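Local coordinates for extracellular solute-binding protein, family 1 (Trichodesmium erythraeum IMS101, PDB 6G7N) that binds ferric iron and probably hands it to an ABC transporter as the extracellular solute-binding component of an iron-uptake system, at residues A[77-83]-A[252-256]; A[101-107]-A[191-197]; A[219-224]-A[286-290]. All coordinates share one frame. Where two conformers were deposited one is given. Residues are numbered along the deposited sequence.

Contact 1: residues A[77-83]-A[252-256]; sequences SSTLNNK and LEYLV
S77 is the N-cap of the short helix 78-83, which packs beside the last part of helix 245-255. Its backbone is extended (phi/psi -134/124) and chi1 is t, which sets OG to accept from L80 N at 3.0 Å. The same hydroxyl donates to E253 OE2 at 2.6 Å; E253 (chi1 m, chi2 t) extends its carboxylate back to S77. From S78 to K83 the backbone is helical, with K83 N bonded to T79 O at 3.0 Å. Across from it, L252 to Y254 are helical near -60/-40, L255 is at -62/-21 and V256 at -90/-3, with V256 N bonded to E253 O at 3.2 Å. T79 N donates to a water at 3.0 Å, and that water donates to E253 OE2 at 3.2 Å. T79 CG2 meets V256 CG2 at 3.6 Å. L80 (m, t) lies level with E253, CA to CA 6.1 Å, and sends CD2 to 3.5 Å from L252 O, 4.1 Å from L252 CB and 4.2 Å from V256 CG1. K83 stands opposite V256 (CA-CA 6.6 Å); its CB touches V256 CG2 at 3.9 Å. L80 also rests on F96, and L252 and V256 on F98, both of strand 96-108. This is helix-to-helix packing over the sheet of a periplasmic-binding-protein fold, tied at one edge by an N-cap serine whose hydroxyl also donates to a glutamate of the other helix.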
loop_
_atom_site.group_PDB
_atom_site.type_symbol
_atom_site.label_atom_id
_atom_site.label_comp_id
_atom_site.label_asym_id
_atom_site.label_seq_id
_atom_site.Cartn_x
_atom_site.Cartn_y
_atom_site.Cartn_z
ATOM N N SER A 77 -11.946 -7.133 -18.445
ATOM C CA SER A 77 -10.806 -7.478 -19.301
ATOM C C SER A 77 -10.258 -8.814 -18.898
ATOM O O SER A 77 -9.864 -8.998 -17.749
ATOM C CB SER A 77 -9.717 -6.408 -19.136
ATOM O OG SER A 77 -8.460 -6.867 -19.616
ATOM N N SER A 78 -10.188 -9.750 -19.839
ATOM C CA SER A 78 -9.549 -11.038 -19.594
ATOM C C SER A 78 -8.100 -10.848 -19.126
ATOM O O SER A 78 -7.632 -11.568 -18.256
ATOM C CB SER A 78 -9.581 -11.893 -20.856
ATOM O OG SER A 78 -8.857 -13.088 -20.746
ATOM N N THR A 79 -7.386 -9.917 -19.761
ATOM C CA THR A 79 -6.015 -9.665 -19.381
ATOM C C THR A 79 -5.888 -9.190 -17.925
ATOM O O THR A 79 -5.098 -9.723 -17.148
ATOM C CB THR A 79 -5.372 -8.669 -20.358
ATOM O OG1 THR A 79 -5.317 -9.292 -21.644
ATOM C CG2 THR A 79 -4.005 -8.237 -19.953
ATOM N N LEU A 80 -6.677 -8.195 -17.544
ATOM C CA LEU A 80 -6.601 -7.716 -16.162
ATOM C C LEU A 80 -6.991 -8.812 -15.172
ATOM O O LEU A 80 -6.338 -8.993 -14.144
ATOM C CB LEU A 80 -7.487 -6.496 -15.928
ATOM C CG LEU A 80 -7.135 -5.240 -16.718
ATOM C CD1 LEU A 80 -8.073 -4.106 -16.377
ATOM C CD2 LEU A 80 -5.706 -4.805 -16.513
ATOM N N ASN A 81 -8.074 -9.534 -15.463
ATOM C CA ASN A 81 -8.552 -10.479 -14.494
ATOM C C ASN A 81 -7.636 -11.679 -14.362
ATOM O O ASN A 81 -7.448 -12.219 -13.266
ATOM C CB ASN A 81 -9.972 -10.908 -14.773
ATOM C CG ASN A 81 -10.984 -9.792 -14.646
ATOM O OD1 ASN A 81 -10.752 -8.762 -14.001
ATOM N ND2 ASN A 81 -12.134 -9.997 -15.280
ATOM N N ASN A 82 -7.101 -12.152 -15.484
ATOM C CA ASN A 82 -6.209 -13.299 -15.419
ATOM C C ASN A 82 -4.861 -12.945 -14.751
ATOM O O ASN A 82 -4.338 -13.737 -13.974
ATOM C CB ASN A 82 -5.973 -13.897 -16.810
ATOM C CG ASN A 82 -5.100 -15.124 -16.727
ATOM O OD1 ASN A 82 -5.356 -16.044 -15.935
ATOM N ND2 ASN A 82 -3.962 -15.085 -17.482
ATOM N N LYS A 83 -4.314 -11.793 -15.091
ATOM C CA LYS A 83 -2.991 -11.437 -14.617
ATOM C C LYS A 83 -2.962 -10.835 -13.209
ATOM O O LYS A 83 -1.931 -10.940 -12.540
ATOM C CB LYS A 83 -2.298 -10.482 -15.604
ATOM C CG LYS A 83 -2.028 -11.117 -16.971
ATOM C CD LYS A 83 -1.034 -12.263 -16.919
ATOM C CE LYS A 83 -0.731 -12.806 -18.292
ATOM N NZ LYS A 83 0.274 -13.897 -18.248
ATOM N N LEU A 252 -4.230 0.301 -18.771
ATOM C CA LEU A 252 -4.270 -0.660 -17.663
ATOM C C LEU A 252 -3.747 -2.025 -18.078
ATOM O O LEU A 252 -2.997 -2.678 -17.335
ATOM C CB LEU A 252 -5.678 -0.782 -17.088
ATOM C CG LEU A 252 -6.315 0.494 -16.521
ATOM C CD1 LEU A 252 -7.572 0.111 -15.784
ATOM C CD2 LEU A 252 -5.340 1.275 -15.613
ATOM N N GLU A 253 -4.134 -2.476 -19.267
ATOM C CA GLU A 253 -3.655 -3.777 -19.740
ATOM C C GLU A 253 -2.143 -3.761 -19.938
ATOM O O GLU A 253 -1.459 -4.735 -19.614
ATOM C CB GLU A 253 -4.381 -4.185 -20.998
ATOM C CG GLU A 253 -5.829 -4.534 -20.734
ATOM C CD GLU A 253 -6.640 -4.937 -21.958
ATOM O OE1 GLU A 253 -6.272 -4.570 -23.090
ATOM O OE2 GLU A 253 -7.711 -5.567 -21.772
ATOM N N TYR A 254 -1.599 -2.670 -20.478
ATOM C CA TYR A 254 -0.156 -2.560 -20.622
ATOM C C TYR A 254 0.561 -2.690 -19.278
ATOM O O TYR A 254 1.621 -3.318 -19.187
ATOM C CB TYR A 254 0.176 -1.234 -21.323
ATOM C CG TYR A 254 1.632 -0.899 -21.212
ATOM C CD1 TYR A 254 2.604 -1.584 -21.930
ATOM C CD2 TYR A 254 2.065 0.056 -20.282
ATOM C CE1 TYR A 254 3.958 -1.297 -21.740
ATOM C CE2 TYR A 254 3.384 0.326 -20.091
ATOM C CZ TYR A 254 4.328 -0.349 -20.801
ATOM O OH TYR A 254 5.665 -0.108 -20.538
ATOM N N LEU A 255 -0.028 -2.130 -18.217
ATOM C CA LEU A 255 0.608 -2.171 -16.904
ATOM C C LEU A 255 0.815 -3.563 -16.336
ATOM O O LEU A 255 1.666 -3.719 -15.446
ATOM C CB LEU A 255 -0.148 -1.314 -15.896
ATOM C CG LEU A 255 -0.084 0.204 -16.108
ATOM C CD1 LEU A 255 -0.963 0.870 -15.058
ATOM C CD2 LEU A 255 1.322 0.729 -16.026
ATOM N N VAL A 256 0.061 -4.567 -16.804
ATOM C CA VAL A 256 0.273 -5.932 -16.326
ATOM C C VAL A 256 1.278 -6.711 -17.158
ATOM O O VAL A 256 1.578 -7.859 -16.827
ATOM C CB VAL A 256 -1.024 -6.729 -16.117
ATOM C CG1 VAL A 256 -1.957 -5.980 -15.173
ATOM C CG2 VAL A 256 -1.731 -7.063 -17.416
HETATM O O HOH W 1 -8.085 -8.711 -22.442
#

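Contact 2: residues A[101-107]-A[191-197]. With FE (Fe (III) ion), chain E; DAL (D-alanine), chain C.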
loop_
_atom_site.group_PDB
_atom_site.type_symbol
_atom_site.label_atom_id
_atom_site.label_comp_id
_atom_site.label_asym_id
_atom_site.label_seq_id
_atom_site.Cartn_x
_atom_site.Cartn_y
_atom_site.Cartn_z
ATOM N N ARG A 101 2.498 -3.870 -1.765
ATOM C CA ARG A 101 3.310 -3.571 -0.582
ATOM C C ARG A 101 2.813 -4.439 0.564
ATOM O O ARG A 101 1.693 -4.892 0.580
ATOM C CB ARG A 101 3.283 -2.078 -0.236
ATOM C CG ARG A 101 1.888 -1.478 0.041
ATOM C CD ARG A 101 1.185 -0.879 -1.172
ATOM N NE ARG A 101 1.913 0.185 -1.836
ATOM C CZ ARG A 101 2.105 1.417 -1.337
ATOM N NH1 ARG A 101 2.867 2.265 -1.992
ATOM N NH2 ARG A 101 1.568 1.792 -0.181
ATOM N N ALA A 102 3.663 -4.647 1.558
ATOM C CA ALA A 102 3.283 -5.390 2.780
ATOM C C ALA A 102 3.491 -4.503 3.987
ATOM O O ALA A 102 4.478 -3.777 4.067
ATOM C CB ALA A 102 4.126 -6.654 2.928
ATOM N N ARG A 103 2.549 -4.550 4.942
ATOM C CA ARG A 103 2.718 -3.809 6.186
ATOM C C ARG A 103 3.275 -4.793 7.210
ATOM O O ARG A 103 2.607 -5.748 7.603
ATOM C CB ARG A 103 1.430 -3.102 6.627
ATOM C CG ARG A 103 1.672 -2.023 7.688
ATOM C CD ARG A 103 0.657 -0.890 7.605
ATOM N NE ARG A 103 0.990 0.266 8.429
ATOM C CZ ARG A 103 1.931 1.165 8.107
ATOM N NH1 ARG A 103 2.647 1.059 7.000
ATOM N NH2 ARG A 103 2.157 2.202 8.917
ATOM N N VAL A 104 4.541 -4.573 7.567
ATOM C CA VAL A 104 5.369 -5.558 8.238
ATOM C C VAL A 104 5.849 -5.057 9.579
ATOM O O VAL A 104 5.761 -3.868 9.891
ATOM C CB VAL A 104 6.555 -5.963 7.348
ATOM C CG1 VAL A 104 6.031 -6.559 6.043
ATOM C CG2 VAL A 104 7.485 -4.775 7.101
ATOM N N ILE A 105 6.419 -6.003 10.355
ATOM C CA ILE A 105 7.081 -5.644 11.614
ATOM C C ILE A 105 8.545 -5.360 11.303
ATOM O O ILE A 105 9.288 -6.227 10.809
ATOM C CB ILE A 105 6.955 -6.742 12.667
ATOM C CG1 ILE A 105 5.491 -6.967 13.058
ATOM C CG2 ILE A 105 7.755 -6.367 13.919
ATOM C CD1 ILE A 105 5.238 -8.239 13.840
ATOM N N MET A 106 8.958 -4.126 11.568
ATOM C CA MET A 106 10.366 -3.708 11.495
ATOM C C MET A 106 10.953 -3.904 12.885
ATOM O O MET A 106 10.335 -3.478 13.881
ATOM C CB MET A 106 10.457 -2.240 11.100
ATOM C CG MET A 106 9.794 -1.907 9.765
ATOM S SD MET A 106 10.682 -2.666 8.376
ATOM C CE MET A 106 9.681 -2.064 6.988
ATOM N N TYR A 107 12.112 -4.575 12.986
ATOM C CA TYR A 107 12.656 -4.899 14.303
ATOM C C TYR A 107 14.127 -4.543 14.404
ATOM O O TYR A 107 14.888 -4.618 13.442
ATOM C CB TYR A 107 12.450 -6.367 14.674
ATOM C CG TYR A 107 13.102 -7.376 13.761
ATOM C CD1 TYR A 107 12.477 -7.837 12.609
ATOM C CD2 TYR A 107 14.376 -7.900 14.064
ATOM C CE1 TYR A 107 13.081 -8.758 11.772
ATOM C CE2 TYR A 107 14.981 -8.816 13.208
ATOM C CZ TYR A 107 14.333 -9.252 12.066
ATOM O OH TYR A 107 14.927 -10.161 11.225
ATOM N N ILE A 191 10.489 -2.426 18.084
ATOM C CA ILE A 191 9.757 -2.858 16.903
ATOM C C ILE A 191 8.854 -1.722 16.453
ATOM O O ILE A 191 8.502 -0.822 17.218
ATOM C CB ILE A 191 8.957 -4.169 17.134
ATOM C CG1 ILE A 191 7.870 -3.968 18.179
ATOM C CG2 ILE A 191 9.870 -5.336 17.463
ATOM C CD1 ILE A 191 6.939 -5.167 18.295
ATOM N N GLY A 192 8.463 -1.784 15.186
ATOM C CA GLY A 192 7.488 -0.853 14.641
ATOM C C GLY A 192 6.771 -1.464 13.487
ATOM O O GLY A 192 7.122 -2.551 13.052
ATOM N N LEU A 193 5.720 -0.783 13.014
ATOM C CA LEU A 193 5.031 -1.198 11.784
ATOM C C LEU A 193 5.324 -0.182 10.701
ATOM O O LEU A 193 5.288 1.026 10.939
ATOM C CB LEU A 193 3.517 -1.328 11.977
ATOM C CG LEU A 193 3.017 -2.404 12.916
ATOM C CD1 LEU A 193 1.498 -2.579 12.950
ATOM C CD2 LEU A 193 3.574 -3.787 12.607
ATOM N N ALA A 194 5.617 -0.682 9.504
ATOM C CA ALA A 194 5.871 0.177 8.338
ATOM C C ALA A 194 5.685 -0.660 7.087
ATOM O O ALA A 194 5.706 -1.884 7.144
ATOM C CB ALA A 194 7.258 0.794 8.384
ATOM N N ASN A 195 5.569 0.020 5.947
ATOM C CA ASN A 195 5.496 -0.704 4.682
ATOM C C ASN A 195 6.896 -1.169 4.258
ATOM O O ASN A 195 7.885 -0.454 4.432
ATOM C CB ASN A 195 4.856 0.153 3.585
ATOM C CG ASN A 195 3.362 0.368 3.754
ATOM O OD1 ASN A 195 2.693 -0.361 4.504
ATOM N ND2 ASN A 195 2.831 1.361 3.046
ATOM N N SER A 196 6.911 -2.344 3.638
ATOM C CA SER A 196 8.117 -3.025 3.199
ATOM C C SER A 196 9.052 -2.139 2.368
ATOM O O SER A 196 10.284 -2.168 2.555
ATOM C CB SER A 196 7.674 -4.264 2.381
ATOM O OG SER A 196 6.734 -3.934 1.348
ATOM N N TYR A 197 8.479 -1.382 1.433
ATOM C CA TYR A 197 9.277 -0.612 0.505
ATOM C C TYR A 197 10.067 0.502 1.170
ATOM O O TYR A 197 11.035 0.988 0.576
ATOM C CB TYR A 197 8.415 -0.087 -0.668
ATOM C CG TYR A 197 7.277 0.793 -0.259
ATOM C CD1 TYR A 197 7.430 2.151 -0.059
ATOM C CD2 TYR A 197 6.006 0.266 -0.062
ATOM C CE1 TYR A 197 6.353 2.949 0.320
ATOM C CE2 TYR A 197 4.929 1.054 0.328
ATOM C CZ TYR A 197 5.096 2.398 0.567
ATOM O OH TYR A 197 4.054 3.158 1.020
HETATM FE FE FE E . 3.949 5.148 0.900
HETATM N N DAL C . 3.812 7.218 0.100
HETATM C CA DAL C . 4.218 7.177 -1.344
HETATM C CB DAL C . 3.458 8.226 -2.141
HETATM C C DAL C . 4.082 5.820 -1.955
HETATM O O DAL C . 3.801 4.890 -1.173
HETATM O OXT DAL C . 4.261 5.708 -3.199
#
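Iron chemistry dominates one end of this strand pair. Y197 OH binds Fe(III) at 2.0 Å, and D-alanine chelates the same ion through its N at 2.2 Å and its O at 2.1 Å; Y141 and Y198 complete the tyrosine set. R101 NH1 donates to the ligand atom DAL O at 2.9 Å and also pairs with E270, while the face of its guanidinium lies against Y197 CE2. N195 ND2 donates to Y197 OH at 3.0 Å, a second-shell bond to the metal-bound oxygen. R103 NH1 makes a weak hydrogen bond to N195 OD1 at 2.9 Å; its stronger partner is D177, in a salt bridge. Behind the site the strands run antiparallel, their axes 4.5 Å apart and at 145°. V104 and A194 form a hydrogen-bonded pair (V104 N to A194 O 3.0 Å, A194 N to V104 O 3.2 Å), as do M106 and G192, at 2.8 Å for both M106 N to G192 O and G192 N to M106 O. Where the second strand turns into helix 196-204, S196 N still donates to A102 O at 2.9 Å and A102 N to S196 OG at 3.2 Å, holding the helix start to the sheet. I105 CG1 packs on L193 CD2 at 3.7 Å on one sheet face, M106 CG on A194 CB at 4.0 Å on the other. The ladder thus fixes the backbone leading into Y197, while R101, its charge shared with E270, probably helps to balance the anionic oxygens around the iron.

Contact 3: residues A[219-224]-A[286-290]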
loop_
_atom_site.group_PDB
_atom_site.type_symbol
_atom_site.label_atom_id
_atom_site.label_comp_id
_atom_site.label_asym_id
_atom_site.label_seq_id
_atom_site.Cartn_x
_atom_site.Cartn_y
_atom_site.Cartn_z
ATOM N N MET A 219 13.154 -6.975 8.676
ATOM C CA MET A 219 11.753 -7.019 8.249
ATOM C C MET A 219 11.192 -8.389 8.520
ATOM O O MET A 219 11.746 -9.372 8.050
ATOM C CB MET A 219 11.688 -6.766 6.740
ATOM C CG MET A 219 10.329 -7.040 6.139
ATOM S SD MET A 219 10.218 -6.434 4.453
ATOM C CE MET A 219 10.986 -4.861 4.623
ATOM N N PHE A 220 10.061 -8.448 9.233
ATOM C CA PHE A 220 9.394 -9.700 9.568
ATOM C C PHE A 220 7.977 -9.675 8.978
ATOM O O PHE A 220 7.203 -8.761 9.256
ATOM C CB PHE A 220 9.342 -9.880 11.088
ATOM C CG PHE A 220 8.788 -11.194 11.549
ATOM C CD1 PHE A 220 9.605 -12.307 11.685
ATOM C CD2 PHE A 220 7.434 -11.333 11.795
ATOM C CE1 PHE A 220 9.096 -13.510 12.126
ATOM C CE2 PHE A 220 6.920 -12.545 12.218
ATOM C CZ PHE A 220 7.746 -13.630 12.376
ATOM N N PHE A 221 7.652 -10.712 8.207
ATOM C CA PHE A 221 6.340 -10.850 7.564
ATOM C C PHE A 221 5.422 -11.613 8.518
ATOM O O PHE A 221 5.628 -12.800 8.736
ATOM C CB PHE A 221 6.499 -11.615 6.241
ATOM C CG PHE A 221 7.406 -10.913 5.256
ATOM C CD1 PHE A 221 7.017 -9.747 4.633
ATOM C CD2 PHE A 221 8.660 -11.413 4.962
ATOM C CE1 PHE A 221 7.812 -9.070 3.732
ATOM C CE2 PHE A 221 9.486 -10.741 4.063
ATOM C CZ PHE A 221 9.063 -9.573 3.443
ATOM N N PRO A 222 4.387 -10.960 9.108
ATOM C CA PRO A 222 3.670 -11.630 10.163
ATOM C C PRO A 222 2.631 -12.635 9.663
ATOM O O PRO A 222 2.217 -12.635 8.493
ATOM C CB PRO A 222 2.982 -10.468 10.910
ATOM C CG PRO A 222 3.748 -9.247 10.520
ATOM C CD PRO A 222 4.081 -9.524 9.089
ATOM N N ASN A 223 2.217 -13.489 10.599
ATOM C CA ASN A 223 1.104 -14.425 10.421
ATOM C C ASN A 223 1.389 -15.502 9.353
ATOM O O ASN A 223 0.462 -16.077 8.771
ATOM C CB ASN A 223 -0.258 -13.738 10.169
ATOM C CG ASN A 223 -0.718 -12.855 11.331
ATOM O OD1 ASN A 223 -0.017 -11.941 11.746
ATOM N ND2 ASN A 223 -1.923 -13.136 11.878
ATOM N N GLN A 224 2.663 -15.876 9.208
ATOM C CA GLN A 224 3.042 -16.900 8.238
ATOM C C GLN A 224 2.516 -18.278 8.529
ATOM O O GLN A 224 2.369 -19.067 7.600
ATOM C CB GLN A 224 4.567 -16.961 8.107
ATOM C CG GLN A 224 5.137 -15.690 7.504
ATOM C CD GLN A 224 4.638 -15.475 6.099
ATOM O OE1 GLN A 224 4.998 -16.248 5.173
ATOM N NE2 GLN A 224 3.761 -14.475 5.901
ATOM N N PHE A 286 15.007 -10.621 1.615
ATOM C CA PHE A 286 13.974 -10.809 2.621
ATOM C C PHE A 286 13.145 -12.065 2.412
ATOM O O PHE A 286 12.469 -12.512 3.341
ATOM C CB PHE A 286 13.093 -9.581 2.696
ATOM C CG PHE A 286 13.850 -8.345 3.027
ATOM C CD1 PHE A 286 14.311 -8.124 4.315
ATOM C CD2 PHE A 286 14.159 -7.428 2.046
ATOM C CE1 PHE A 286 15.034 -6.998 4.628
ATOM C CE2 PHE A 286 14.884 -6.293 2.354
ATOM C CZ PHE A 286 15.309 -6.078 3.654
ATOM N N GLY A 287 13.200 -12.637 1.210
ATOM C CA GLY A 287 12.534 -13.909 0.907
ATOM C C GLY A 287 11.071 -13.735 0.574
ATOM O O GLY A 287 10.489 -12.684 0.782
ATOM N N SER A 288 10.487 -14.792 0.038
ATOM C CA SER A 288 9.062 -14.800 -0.252
ATOM C C SER A 288 8.285 -15.026 1.044
ATOM O O SER A 288 8.821 -15.408 2.094
ATOM C CB SER A 288 8.714 -15.864 -1.270
ATOM O OG SER A 288 9.103 -17.114 -0.779
ATOM N N PHE A 289 6.994 -14.747 0.976
ATOM C CA PHE A 289 6.155 -14.825 2.149
ATOM C C PHE A 289 4.711 -15.052 1.735
ATOM O O PHE A 289 4.262 -14.621 0.661
ATOM C CB PHE A 289 6.264 -13.555 3.034
ATOM C CG PHE A 289 5.888 -12.280 2.350
ATOM C CD1 PHE A 289 6.810 -11.600 1.589
ATOM C CD2 PHE A 289 4.601 -11.745 2.477
ATOM C CE1 PHE A 289 6.473 -10.432 0.955
ATOM C CE2 PHE A 289 4.262 -10.560 1.863
ATOM C CZ PHE A 289 5.207 -9.893 1.100
ATOM N N LYS A 290 3.981 -15.737 2.605
ATOM C CA LYS A 290 2.566 -15.990 2.392
ATOM C C LYS A 290 1.769 -14.699 2.516
ATOM O O LYS A 290 1.885 -13.982 3.501
ATOM C CB LYS A 290 2.034 -16.969 3.430
ATOM C CG LYS A 290 0.600 -17.353 3.210
ATOM C CD LYS A 290 0.103 -18.313 4.266
ATOM C CE LYS A 290 -1.349 -18.657 4.014
ATOM N NZ LYS A 290 -1.796 -19.743 4.908
HETATM O O HOH W 2 13.105 -10.584 6.111
HETATM O O HOH W 3 0.424 -20.675 7.000
#
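Two phenylalanine rings lie face to face at the middle: F221 and F289 form an offset stack with centroids 3.9 Å apart and planes at 6°, CE1 of F221 coming to 3.4 Å from CE1 of F289. F286 extends the apolar patch. Its CB lies 4.0 Å from F221 CE2, and its ring takes a Met-aromatic contact from M219, whose SD sits 4.6 Å from the ring centroid. Around this cluster, F289 meets Y271 edge-to-face, and M219 and F286 both lean on L199 of helix 196-204. At the backbone edge a water donates to M219 O at 2.7 Å and, weakly, to F286 O at 3.4 Å. The far end is polar. Q224 uses its whole amide: OE1 accepts from K290 N at 2.8 Å and NE2 donates to K290 O at 3.1 Å, so the side chain mimics a strand neighbour to a single residue. Another water bridges Q224 O (2.6 Å) and K290 NZ (3.2 Å), an amine whose main partner is G226 O. Aromatic stacking and a pair of hydrogen bonds from one side-chain amide thus fasten the irregular 286-290 loop to the end of strand 217-220 and the loop that follows it.

How the contacts relate
Contacts 2 and 3 adjoin, their centres 10 Å apart: strands 96-108 and 217-220 are sheet neighbours, with I105 O and F220 N 2.8 Å apart, a probable hydrogen bond, and M219 CE packs at 3.5 Å from S196 O. Contact 3 thus continues from the same sheet as strand 191-195, which leads into the helix carrying the iron ligand Y197, yet the M219 side chain stays about 13 Å from the Fe(III) ion. Contact 1 lies on the opposite side of the chain's centre from contact 2, about 29 Å away between centres; contact 3 is about 27 Å from contact 1 between centres. Strand 96-108 connects the regions: F96 and F98 touch side chains of contact 1, while R101 further along reaches the D-alanine.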